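Local coordinates for protein SmhA (Serratia marcescens, PDB 7A27) that is a component of Smh, a tripartite alpha-pore-forming toxin, captured here in its soluble, mostly helical form, at residues A[22-27]-A[288-293]; A[192-197]-A[349-354]; A[7-12]-A[317-322]. All coordinates share one frame; numbering follows the deposited sequence.

Overall arrangement
From the N terminus, the chain first lays down 7-12, the lead-in to helix 14-37, and then 22-27 on that helix. Contact 1 closes a loop when 288-293 on helix 272-299 packs against 22-27. Contact 3 closes a wider one when 317-322 returns to 7-12, so contact 1 lies within it. Contact 2 begins inside both, at 192-197, and ends beyond both, at 349-354, so it crosses each. Contacts 1 and 2 adjoin, with S22 packing on A352 and L27 on L197; together they tie helices 14-37, 272-299 and 325-358 to the loop entering strand 198-206. Contact 3, about 35 Å from contact 1 between centres, ties the N-terminal lead-in to helix 301-321.

Contact 1. Residues A[22-27]-A[288-293]; sequences SSQALL and VDTYVL
Q24 and T290 face each other where two helices of the bundle pass in a nearly antiparallel sense, the N-to-C directions of the segments 149° apart and their axes approaching to 8.8 Å. This pair also sets the register, with Q24 CA and T290 CA separated by 6.0 Å. A beta-branched threonine, compact and close to its own backbone, suits such a meeting point, whereas the long glutamine opposite can reach a turn along its partner.

Q24 does so by bending. Its CG stands beside the backbone N (chi1 -56°) and runs partly along the line of the partner helix; the bend at chi2 (-64°) then turns the amide toward the end of L293. There Q24 CG rests 3.9 Å from L293 CB, and Q24 CD lies 3.7 Å from L293 CD1, the leucine crossing the glutamine at a slant. No hydrogen bond spans the two segments; the glutamine packs with both its stem and its flat amide end against the leucine.

L27 adds a looser touch between methyl groups, its CD2 4.4 Å from T290 CG2. The other threonine branch, T290 OG1, makes a weak hydrogen bond to L286 O one turn back, an intrahelical partner for a buried polar atom while the methyl takes up the packing.

The side chain of L27 also lies about 7 Å from that of N359, a residue seen to bind calcium, though no ion is bound here. On helix 14-37, S22 and L26 are covered by F188 of helix 160-188 and by Y356 of helix 325-358, and L27 touches Q181 of helix 160-188. Across the contact, Y291 points away from 22-27 and packs on L133, K136 and L140 of helix 104-155.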
loop_
_atom_site.group_PDB
_atom_site.type_symbol
_atom_site.label_atom_id
_atom_site.label_comp_id
_atom_site.label_asym_id
_atom_site.label_seq_id
_atom_site.Cartn_x
_atom_site.Cartn_y
_atom_site.Cartn_z
ATOM N N SER A 22 -1.059 -3.605 -4.162
ATOM C CA SER A 22 -1.922 -2.411 -4.364
ATOM C C SER A 22 -2.677 -2.132 -3.045
ATOM O O SER A 22 -2.645 -0.986 -2.566
ATOM C CB SER A 22 -2.877 -2.608 -5.538
ATOM O OG SER A 22 -2.196 -2.754 -6.777
ATOM N N SER A 23 -3.308 -3.152 -2.465
ATOM C CA SER A 23 -4.148 -3.052 -1.250
ATOM C C SER A 23 -3.450 -2.254 -0.140
ATOM O O SER A 23 -4.098 -1.393 0.460
ATOM C CB SER A 23 -4.531 -4.411 -0.755
ATOM O OG SER A 23 -5.166 -4.314 0.506
ATOM N N GLN A 24 -2.187 -2.537 0.147
ATOM C CA GLN A 24 -1.460 -1.890 1.267
ATOM C C GLN A 24 -0.826 -0.595 0.776
ATOM O O GLN A 24 -0.958 0.399 1.478
ATOM C CB GLN A 24 -0.443 -2.859 1.876
ATOM C CG GLN A 24 -1.037 -4.181 2.358
ATOM C CD GLN A 24 -2.022 -4.090 3.502
ATOM O OE1 GLN A 24 -2.247 -3.043 4.112
ATOM N NE2 GLN A 24 -2.628 -5.220 3.821
ATOM N N ALA A 25 -0.176 -0.591 -0.382
ATOM C CA ALA A 25 0.497 0.604 -0.949
ATOM C C ALA A 25 -0.515 1.729 -1.134
ATOM O O ALA A 25 -0.167 2.850 -0.781
ATOM C CB ALA A 25 1.189 0.294 -2.260
ATOM N N LEU A 26 -1.708 1.462 -1.676
ATOM C CA LEU A 26 -2.752 2.498 -1.883
ATOM C C LEU A 26 -3.159 3.066 -0.527
ATOM O O LEU A 26 -3.271 4.282 -0.411
ATOM C CB LEU A 26 -3.975 1.908 -2.586
ATOM C CG LEU A 26 -3.812 1.594 -4.063
ATOM C CD1 LEU A 26 -4.987 0.773 -4.560
ATOM C CD2 LEU A 26 -3.668 2.851 -4.882
ATOM N N LEU A 27 -3.427 2.203 0.441
ATOM C CA LEU A 27 -3.814 2.631 1.803
ATOM C C LEU A 27 -2.657 3.455 2.391
ATOM O O LEU A 27 -2.920 4.522 2.935
ATOM C CB LEU A 27 -4.161 1.411 2.661
ATOM C CG LEU A 27 -4.635 1.733 4.070
ATOM C CD1 LEU A 27 -5.799 2.683 4.048
ATOM C CD2 LEU A 27 -5.050 0.488 4.810
ATOM N N VAL A 288 3.443 3.318 9.569
ATOM C CA VAL A 288 4.550 2.341 9.764
ATOM C C VAL A 288 4.024 0.909 9.665
ATOM O O VAL A 288 4.736 0.080 9.092
ATOM C CB VAL A 288 5.279 2.578 11.094
ATOM C CG1 VAL A 288 6.291 1.490 11.379
ATOM C CG2 VAL A 288 5.954 3.938 11.095
ATOM N N ASP A 289 2.862 0.602 10.235
ATOM C CA ASP A 289 2.298 -0.772 10.180
ATOM C C ASP A 289 2.061 -1.142 8.711
ATOM O O ASP A 289 2.508 -2.240 8.305
ATOM C CB ASP A 289 0.995 -0.929 10.978
ATOM C CG ASP A 289 1.131 -1.006 12.490
ATOM O OD1 ASP A 289 2.265 -1.232 12.980
ATOM O OD2 ASP A 289 0.085 -0.853 13.164
ATOM N N THR A 290 1.409 -0.280 7.920
ATOM C CA THR A 290 1.065 -0.649 6.523
ATOM C C THR A 290 2.325 -0.538 5.666
ATOM O O THR A 290 2.367 -1.222 4.623
ATOM C CB THR A 290 -0.191 0.056 5.995
ATOM O OG1 THR A 290 0.162 1.369 5.590
ATOM C CG2 THR A 290 -1.307 0.070 7.014
ATOM N N TYR A 291 3.338 0.232 6.075
ATOM C CA TYR A 291 4.627 0.263 5.336
ATOM C C TYR A 291 5.237 -1.133 5.439
ATOM O O TYR A 291 5.684 -1.682 4.434
ATOM C CB TYR A 291 5.600 1.303 5.885
ATOM C CG TYR A 291 6.691 1.696 4.924
ATOM C CD1 TYR A 291 7.793 0.889 4.707
ATOM C CD2 TYR A 291 6.610 2.885 4.219
ATOM C CE1 TYR A 291 8.798 1.263 3.822
ATOM C CE2 TYR A 291 7.592 3.262 3.320
ATOM C CZ TYR A 291 8.693 2.453 3.126
ATOM O OH TYR A 291 9.646 2.866 2.247
ATOM N N VAL A 292 5.212 -1.702 6.639
ATOM C CA VAL A 292 5.762 -3.055 6.929
ATOM C C VAL A 292 5.011 -4.086 6.068
ATOM O O VAL A 292 5.675 -4.982 5.497
ATOM C CB VAL A 292 5.694 -3.376 8.433
ATOM C CG1 VAL A 292 5.999 -4.831 8.699
ATOM C CG2 VAL A 292 6.628 -2.512 9.248
ATOM N N LEU A 293 3.686 -3.981 5.972
ATOM C CA LEU A 293 2.876 -4.939 5.175
ATOM C C LEU A 293 3.215 -4.753 3.695
ATOM O O LEU A 293 3.248 -5.761 2.974
ATOM C CB LEU A 293 1.378 -4.759 5.428
ATOM C CG LEU A 293 0.867 -5.261 6.777
ATOM C CD1 LEU A 293 -0.655 -5.180 6.815
ATOM C CD2 LEU A 293 1.296 -6.688 7.058
#

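Contact 2. Residues A[192-197]-A[349-354]; sequences EGVVQL and IDNAKA
E192 and N351 mark the closest backbone approach, 7.1 Å from CA to CA, where an irregular loop between helix 160-188 and strand 198-206 runs over one face of helix 325-358. Asparagine side chains of this bundle helix capture backbone carbonyls of the loop, which leads into the two-stranded antiparallel sheet. N351 carries the contact: its CG is anti to the backbone N (chi1 -172°), which swings the amide out from the helix toward the loop.

Asparagine suits this place because a loop without regular structure leaves backbone carbonyls in need of donors, and a short amide can supply them. N351 ND2 donates to G193 O and also to G191 O, so one nitrogen binds two loop carbonyls. One turn on, N355 adds to the grip by donating to G193 O and accepting from V195 N. The side chains of V194 and N351 cross at about a right angle, V194 CG2 4.2 Å from N351 OD1. Next along the loop, V195 packs on N359, a residue seen to bind calcium.

The bond from N351 ND2 to G193 O is 2.9 Å long, with an N-H...O angle of 153°. Its donor sits well above the G193 carbonyl plane, 38° out of it.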
loop_
_atom_site.group_PDB
_atom_site.type_symbol
_atom_site.label_atom_id
_atom_site.label_comp_id
_atom_site.label_asym_id
_atom_site.label_seq_id
_atom_site.Cartn_x
_atom_site.Cartn_y
_atom_site.Cartn_z
ATOM N N GLU A 192 -10.541 -4.606 -8.408
ATOM C CA GLU A 192 -11.432 -4.092 -9.482
ATOM C C GLU A 192 -12.075 -2.774 -9.070
ATOM O O GLU A 192 -12.824 -2.220 -9.878
ATOM C CB GLU A 192 -12.453 -5.172 -9.850
ATOM C CG GLU A 192 -11.822 -6.293 -10.664
ATOM C CD GLU A 192 -12.472 -7.666 -10.557
ATOM O OE1 GLU A 192 -13.704 -7.717 -10.362
ATOM O OE2 GLU A 192 -11.720 -8.686 -10.624
ATOM N N GLY A 193 -11.749 -2.235 -7.896
ATOM C CA GLY A 193 -12.376 -0.994 -7.401
ATOM C C GLY A 193 -11.641 0.239 -7.878
ATOM O O GLY A 193 -10.509 0.090 -8.362
ATOM N N VAL A 194 -12.293 1.397 -7.755
ATOM C CA VAL A 194 -11.731 2.754 -8.035
ATOM C C VAL A 194 -11.679 3.486 -6.687
ATOM O O VAL A 194 -12.669 4.068 -6.301
ATOM C CB VAL A 194 -12.563 3.503 -9.084
ATOM C CG1 VAL A 194 -12.002 4.887 -9.379
ATOM C CG2 VAL A 194 -12.669 2.668 -10.352
ATOM N N VAL A 195 -10.536 3.385 -6.011
ATOM C CA VAL A 195 -10.362 3.777 -4.587
ATOM C C VAL A 195 -10.365 5.294 -4.414
ATOM O O VAL A 195 -9.791 6.012 -5.225
ATOM C CB VAL A 195 -9.089 3.176 -3.961
ATOM C CG1 VAL A 195 -9.067 1.669 -4.125
ATOM C CG2 VAL A 195 -7.818 3.816 -4.486
ATOM N N GLN A 196 -10.916 5.706 -3.279
ATOM C CA GLN A 196 -10.958 7.088 -2.766
ATOM C C GLN A 196 -11.216 6.985 -1.249
ATOM O O GLN A 196 -12.133 6.262 -0.835
ATOM C CB GLN A 196 -12.054 7.843 -3.523
ATOM C CG GLN A 196 -12.060 9.360 -3.318
ATOM C CD GLN A 196 -11.171 10.160 -4.247
ATOM O OE1 GLN A 196 -9.953 9.950 -4.358
ATOM N NE2 GLN A 196 -11.794 11.142 -4.887
ATOM N N LEU A 197 -10.407 7.681 -0.452
ATOM C CA LEU A 197 -10.631 7.912 1.000
ATOM C C LEU A 197 -10.557 9.418 1.237
ATOM O O LEU A 197 -9.810 10.076 0.520
ATOM C CB LEU A 197 -9.563 7.167 1.803
ATOM C CG LEU A 197 -9.741 5.653 1.930
ATOM C CD1 LEU A 197 -8.699 5.067 2.870
ATOM C CD2 LEU A 197 -11.146 5.313 2.398
ATOM N N ILE A 349 -3.702 -4.342 -13.980
ATOM C CA ILE A 349 -2.551 -3.393 -13.903
ATOM C C ILE A 349 -3.014 -1.992 -14.295
ATOM O O ILE A 349 -2.677 -1.039 -13.566
ATOM C CB ILE A 349 -1.371 -3.834 -14.794
ATOM C CG1 ILE A 349 -0.841 -5.223 -14.426
ATOM C CG2 ILE A 349 -0.252 -2.780 -14.742
ATOM C CD1 ILE A 349 0.013 -5.238 -13.172
ATOM N N ASP A 350 -3.704 -1.859 -15.427
ATOM C CA ASP A 350 -4.217 -0.552 -15.913
ATOM C C ASP A 350 -5.004 0.136 -14.790
ATOM O O ASP A 350 -4.795 1.360 -14.580
ATOM C CB ASP A 350 -5.068 -0.722 -17.175
ATOM C CG ASP A 350 -4.286 -0.983 -18.457
ATOM O OD1 ASP A 350 -3.116 -0.588 -18.533
ATOM O OD2 ASP A 350 -4.869 -1.562 -19.387
ATOM N N ASN A 351 -5.852 -0.622 -14.078
ATOM C CA ASN A 351 -6.743 -0.091 -13.006
ATOM C C ASN A 351 -5.898 0.299 -11.781
ATOM O O ASN A 351 -6.217 1.312 -11.148
ATOM C CB ASN A 351 -7.889 -1.050 -12.652
ATOM C CG ASN A 351 -8.907 -0.428 -11.703
ATOM O OD1 ASN A 351 -9.334 0.712 -11.891
ATOM N ND2 ASN A 351 -9.320 -1.156 -10.679
ATOM N N ALA A 352 -4.873 -0.480 -11.444
ATOM C CA ALA A 352 -3.987 -0.211 -10.287
ATOM C C ALA A 352 -3.235 1.100 -10.526
ATOM O O ALA A 352 -3.145 1.908 -9.576
ATOM C CB ALA A 352 -3.039 -1.352 -10.047
ATOM N N LYS A 353 -2.754 1.318 -11.757
ATOM C CA LYS A 353 -1.998 2.545 -12.135
ATOM C C LYS A 353 -2.932 3.757 -12.075
ATOM O O LYS A 353 -2.466 4.831 -11.643
ATOM C CB LYS A 353 -1.359 2.418 -13.521
ATOM C CG LYS A 353 -0.183 1.459 -13.592
ATOM C CD LYS A 353 0.340 1.209 -14.980
ATOM C CE LYS A 353 0.945 2.447 -15.593
ATOM N NZ LYS A 353 1.548 2.122 -16.910
ATOM N N ALA A 354 -4.178 3.606 -12.534
ATOM C CA ALA A 354 -5.215 4.661 -12.499
ATOM C C ALA A 354 -5.504 5.005 -11.033
ATOM O O ALA A 354 -5.649 6.193 -10.727
ATOM C CB ALA A 354 -6.460 4.226 -13.226
#

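Contact 3. Residues A[7-12]-A[317-322]; sequences IDLSPQ and PIINQA
I7 meets I318 and I319 through the two branches that part at its CB. The shorter branch is CG2, which sits beside the backbone N and touches I318 at two methyls, I318 CD1 and I318 CG2, each 3.9 Å away; the two isoleucines slide past each other in opposite directions. The longer branch leaves CB through CG1, which lies between the backbone N and the carbonyl carbon (chi1 66°). That torsion carries the tip away from I318 and over to the next residue, where I7 CD1 lies 3.8 Å from I319 CG1 and 4.0 Å from I319 CD1, the two side chains crossing at about a right angle. Isoleucine suits the position because its fork serves two consecutive helix residues at once.

L9, two residues along, adds a looser touch, its CD1 4.4 Å from I319 CD1. I319 itself is buried, and both it and L9 rest on V112 of helix 104-155, while I7 also reaches I334 of helix 325-358.

The loop that presents these side chains is shaped by its own polar groups. S10 N reaches D8 OD1 from above the carboxylate plane at 3.3 Å, completing an Asx turn. S10 OG meets the same oxygen from another direction, on its syn lone pair, at 2.7 Å. S10 OG in turn accepts from Q12 N at 3.0 Å, an ST turn. Aspartate and serine are apt here, being short enough to reach the backbone just ahead of them.

Labour is thus divided: the carbonyl of L9 is held by W342 NE1 and by Y312 OH, further back on helix 301-321, but no hydrogen bond crosses to 317-322 itself, where attachment rests on dispersion and the exclusion of water between aliphatic groups.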
loop_
_atom_site.group_PDB
_atom_site.type_symbol
_atom_site.label_atom_id
_atom_site.label_comp_id
_atom_site.label_asym_id
_atom_site.label_seq_id
_atom_site.Cartn_x
_atom_site.Cartn_y
_atom_site.Cartn_z
ATOM N N ILE A 7 3.949 -27.384 -20.431
ATOM C CA ILE A 7 4.499 -25.994 -20.404
ATOM C C ILE A 7 3.460 -25.058 -19.789
ATOM O O ILE A 7 2.271 -25.201 -20.043
ATOM C CB ILE A 7 5.020 -25.491 -21.769
ATOM C CG1 ILE A 7 3.925 -25.331 -22.815
ATOM C CG2 ILE A 7 6.127 -26.386 -22.273
ATOM C CD1 ILE A 7 4.361 -24.574 -24.058
ATOM N N ASP A 8 3.964 -24.121 -19.001
ATOM C CA ASP A 8 3.209 -23.098 -18.242
ATOM C C ASP A 8 3.737 -21.724 -18.686
ATOM O O ASP A 8 4.770 -21.296 -18.173
ATOM C CB ASP A 8 3.388 -23.360 -16.741
ATOM C CG ASP A 8 2.813 -22.299 -15.829
ATOM O OD1 ASP A 8 1.891 -21.611 -16.270
ATOM O OD2 ASP A 8 3.295 -22.175 -14.692
ATOM N N LEU A 9 3.064 -21.068 -19.623
ATOM C CA LEU A 9 3.417 -19.710 -20.121
ATOM C C LEU A 9 2.532 -18.664 -19.426
ATOM O O LEU A 9 2.447 -17.525 -19.934
ATOM C CB LEU A 9 3.233 -19.664 -21.643
ATOM C CG LEU A 9 4.135 -20.568 -22.474
ATOM C CD1 LEU A 9 3.771 -20.501 -23.948
ATOM C CD2 LEU A 9 5.579 -20.177 -22.276
ATOM N N SER A 10 1.924 -19.017 -18.296
ATOM C CA SER A 10 0.975 -18.159 -17.541
ATOM C C SER A 10 1.723 -17.125 -16.699
ATOM O O SER A 10 2.940 -17.246 -16.471
ATOM C CB SER A 10 0.092 -18.992 -16.637
ATOM O OG SER A 10 0.753 -19.324 -15.417
ATOM N N PRO A 11 0.995 -16.086 -16.234
ATOM C CA PRO A 11 1.520 -15.105 -15.291
ATOM C C PRO A 11 1.709 -15.659 -13.876
ATOM O O PRO A 11 2.130 -14.932 -13.029
ATOM C CB PRO A 11 0.439 -14.022 -15.166
ATOM C CG PRO A 11 -0.556 -14.317 -16.269
ATOM C CD PRO A 11 -0.362 -15.761 -16.668
ATOM N N GLN A 12 1.316 -16.907 -13.646
ATOM C CA GLN A 12 1.367 -17.549 -12.309
ATOM C C GLN A 12 0.577 -16.657 -11.356
ATOM O O GLN A 12 -0.401 -16.067 -11.812
ATOM C CB GLN A 12 2.833 -17.839 -11.966
ATOM C CG GLN A 12 3.501 -18.583 -13.114
ATOM C CD GLN A 12 4.614 -19.503 -12.722
ATOM O OE1 GLN A 12 4.767 -19.868 -11.573
ATOM N NE2 GLN A 12 5.387 -19.896 -13.714
ATOM N N PRO A 317 12.769 -25.122 -25.250
ATOM C CA PRO A 317 13.245 -26.294 -25.979
ATOM C C PRO A 317 12.112 -27.274 -26.324
ATOM O O PRO A 317 12.226 -27.959 -27.330
ATOM C CB PRO A 317 14.271 -26.941 -25.038
ATOM C CG PRO A 317 14.687 -25.828 -24.110
ATOM C CD PRO A 317 13.433 -24.990 -23.943
ATOM N N ILE A 318 11.060 -27.315 -25.495
ATOM C CA ILE A 318 9.872 -28.194 -25.695
ATOM C C ILE A 318 9.072 -27.679 -26.899
ATOM O O ILE A 318 8.659 -28.533 -27.744
ATOM C CB ILE A 318 9.022 -28.281 -24.421
ATOM C CG1 ILE A 318 9.808 -28.903 -23.261
ATOM C CG2 ILE A 318 7.720 -29.023 -24.694
ATOM C CD1 ILE A 318 9.064 -28.920 -21.923
ATOM N N ILE A 319 8.876 -26.356 -27.005
ATOM C CA ILE A 319 8.137 -25.709 -28.132
ATOM C C ILE A 319 8.894 -25.965 -29.440
ATOM O O ILE A 319 8.246 -25.990 -30.493
ATOM C CB ILE A 319 7.956 -24.199 -27.892
ATOM C CG1 ILE A 319 7.131 -23.943 -26.633
ATOM C CG2 ILE A 319 7.350 -23.544 -29.123
ATOM C CD1 ILE A 319 6.924 -22.502 -26.298
ATOM N N ASN A 320 10.222 -26.102 -29.345
ATOM C CA ASN A 320 11.166 -26.321 -30.474
ATOM C C ASN A 320 10.977 -27.742 -31.028
ATOM O O ASN A 320 11.065 -27.888 -32.259
ATOM C CB ASN A 320 12.618 -26.082 -30.042
ATOM C CG ASN A 320 13.570 -25.759 -31.166
ATOM O OD1 ASN A 320 13.155 -25.574 -32.302
ATOM N ND2 ASN A 320 14.849 -25.707 -30.851
ATOM N N GLN A 321 10.719 -28.743 -30.165
ATOM C CA GLN A 321 10.502 -30.168 -30.562
ATOM C C GLN A 321 9.242 -30.304 -31.446
ATOM O O GLN A 321 9.237 -31.224 -32.292
ATOM C CB GLN A 321 10.341 -31.110 -29.357
ATOM C CG GLN A 321 11.490 -31.166 -28.342
ATOM C CD GLN A 321 11.203 -32.094 -27.166
ATOM O OE1 GLN A 321 10.076 -32.201 -26.681
ATOM N NE2 GLN A 321 12.230 -32.748 -26.634
ATOM N N ALA A 322 8.218 -29.450 -31.264
ATOM C CA ALA A 322 6.944 -29.439 -32.037
ATOM C C ALA A 322 7.208 -29.155 -33.523
ATOM O O ALA A 322 7.198 -27.965 -33.900
ATOM C CB ALA A 322 5.995 -28.404 -31.469
#